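Local atomic coordinates of integral membrane indolylacetylinositol arabinosyltransferase EmbB (Mycolicibacterium smegmatis MC2 155, PDB entry 7BVC), a protein that probably transfers arabinose units in the polymerisation that builds the arabinan of mycobacterial cell-wall arabinogalactan. Residues F306-S311 with D1010-G1015. Residues are numbered along the deposited sequence; the frame is centred on the assembly and turned at random.
Sequences FRWFGS and DTWQDG
The contact centres on R307, whose side chain crosses the W1012 indole at about a right angle over one face. Its CG is anti to the backbone N (chi1 -163°) and the chain runs extended to NE, which sets R307 CD over the indole, 3.5 Å from W1012 CE2. A CH-pi contact results, with R307 CD 3.8 Å from the centroid of the W1012 five-membered ring. Further out, R307 CZ sits 4.4 Å from the centroid of the W1012 six-membered ring and close to its normal, a cation-pi pair; the guanidinium is tilted 32° to the ring, so this is no flat stack. R307 NH2 also donates to W1012 O at 2.9 Å, in the carbonyl plane and on a lone pair, through a bent bond (134° at the hydrogen), so W1012 is met at both ring and backbone. The contact brings a loop of the GT-C-clan region against a loop of the C-terminal family region, and W1012, with W972 edge-to-face against it, belongs to the pocket that binds ethambutol; R307 is thus a second-shell residue backing a ligand-contacting ring. R307 NE lies 3.4 Å above one face of W308, offset toward its rim, and W308 CH2 approaches W1012 CZ2 obliquely at 4.3 Å. F306 runs alongside Q1013, F306 CD1 meeting Q1013 CD at 3.9 Å, while F306 CB borders the indole edge 4.4 Å from W1012 CD1.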
# COMPACT_ATOMS: atom_id res chain seq x y z
N PHE B 306 -11.93 20.63 9.93
CA PHE B 306 -10.50 20.47 9.71
C PHE B 306 -10.09 20.46 8.24
O PHE B 306 -8.90 20.38 7.95
CB PHE B 306 -10.01 19.17 10.36
CG PHE B 306 -10.21 19.14 11.85
CD1 PHE B 306 -9.29 19.73 12.70
CD2 PHE B 306 -11.31 18.50 12.40
CE1 PHE B 306 -9.48 19.69 14.06
CE2 PHE B 306 -11.49 18.46 13.76
CZ PHE B 306 -10.57 19.06 14.59
N ARG B 307 -11.04 20.56 7.30
CA ARG B 307 -10.68 20.35 5.91
C ARG B 307 -11.78 20.89 5.01
O ARG B 307 -12.89 21.16 5.45
CB ARG B 307 -10.43 18.86 5.64
CG ARG B 307 -9.67 18.52 4.37
CD ARG B 307 -9.49 17.02 4.26
NE ARG B 307 -9.10 16.58 2.93
CZ ARG B 307 -7.85 16.33 2.56
NH1 ARG B 307 -7.58 15.93 1.33
NH2 ARG B 307 -6.86 16.47 3.43
N TRP B 308 -11.42 21.07 3.73
CA TRP B 308 -12.37 21.35 2.65
C TRP B 308 -12.98 22.75 2.76
O TRP B 308 -14.17 22.93 2.53
CB TRP B 308 -13.46 20.29 2.58
CG TRP B 308 -12.96 18.98 2.08
CD1 TRP B 308 -12.19 18.77 0.97
CD2 TRP B 308 -13.16 17.70 2.67
NE1 TRP B 308 -11.91 17.44 0.84
CE2 TRP B 308 -12.50 16.75 1.87
CE3 TRP B 308 -13.85 17.25 3.80
CZ2 TRP B 308 -12.50 15.39 2.16
CZ3 TRP B 308 -13.85 15.90 4.09
CH2 TRP B 308 -13.18 14.99 3.27
N PHE B 309 -12.15 23.74 3.10
CA PHE B 309 -12.51 25.15 3.01
C PHE B 309 -13.78 25.49 3.80
O PHE B 309 -14.52 26.40 3.43
CB PHE B 309 -12.66 25.59 1.56
CG PHE B 309 -11.39 25.49 0.76
CD1 PHE B 309 -10.48 26.53 0.77
CD2 PHE B 309 -11.11 24.36 0.02
CE1 PHE B 309 -9.31 26.44 0.04
CE2 PHE B 309 -9.95 24.27 -0.71
CZ PHE B 309 -9.04 25.31 -0.69
N GLY B 310 -14.04 24.75 4.87
CA GLY B 310 -15.21 25.02 5.68
C GLY B 310 -16.53 24.69 5.00
O GLY B 310 -17.47 25.49 5.06
N SER B 311 -16.62 23.52 4.36
CA SER B 311 -17.83 23.04 3.72
C SER B 311 -18.56 22.07 4.64
O SER B 311 -17.92 21.26 5.32
CB SER B 311 -17.51 22.35 2.40
OG SER B 311 -17.08 21.02 2.62
N ASP B 1010 -0.66 16.36 9.78
CA ASP B 1010 -0.04 17.47 9.07
C ASP B 1010 -0.34 17.45 7.58
O ASP B 1010 -0.18 18.47 6.91
CB ASP B 1010 1.47 17.48 9.30
CG ASP B 1010 1.88 18.30 10.51
OD1 ASP B 1010 0.98 18.78 11.23
OD2 ASP B 1010 3.10 18.46 10.73
N THR B 1011 -0.76 16.30 7.05
CA THR B 1011 -1.16 16.19 5.66
C THR B 1011 -2.67 16.28 5.46
O THR B 1011 -3.12 16.62 4.37
CB THR B 1011 -0.66 14.87 5.06
OG1 THR B 1011 -1.27 13.77 5.76
CG2 THR B 1011 0.84 14.77 5.19
N TRP B 1012 -3.45 15.97 6.50
CA TRP B 1012 -4.90 16.11 6.41
C TRP B 1012 -5.32 17.57 6.52
O TRP B 1012 -6.12 18.05 5.71
CB TRP B 1012 -5.57 15.27 7.50
CG TRP B 1012 -7.06 15.22 7.41
CD1 TRP B 1012 -7.95 15.99 8.09
CD2 TRP B 1012 -7.84 14.33 6.60
NE1 TRP B 1012 -9.23 15.66 7.75
CE2 TRP B 1012 -9.20 14.64 6.83
CE3 TRP B 1012 -7.53 13.32 5.69
CZ2 TRP B 1012 -10.23 13.97 6.20
CZ3 TRP B 1012 -8.56 12.65 5.06
CH2 TRP B 1012 -9.90 12.98 5.32
N GLN B 1013 -4.80 18.28 7.51
CA GLN B 1013 -5.10 19.70 7.68
C GLN B 1013 -4.08 20.58 6.97
O GLN B 1013 -3.50 21.49 7.56
CB GLN B 1013 -5.15 20.04 9.17
CG GLN B 1013 -5.81 18.98 10.03
CD GLN B 1013 -5.57 19.23 11.50
OE1 GLN B 1013 -5.00 20.24 11.89
NE2 GLN B 1013 -6.01 18.29 12.33
N ASP B 1014 -3.85 20.32 5.69
CA ASP B 1014 -2.90 21.10 4.93
C ASP B 1014 -3.57 22.33 4.32
O ASP B 1014 -4.78 22.34 4.07
CB ASP B 1014 -2.26 20.25 3.83
CG ASP B 1014 -1.01 20.88 3.25
OD1 ASP B 1014 -0.59 21.94 3.76
OD2 ASP B 1014 -0.46 20.33 2.27
N GLY B 1015 -2.77 23.37 4.09
CA GLY B 1015 -3.31 24.60 3.54
C GLY B 1015 -3.79 24.48 2.11
O GLY B 1015 -4.63 25.28 1.68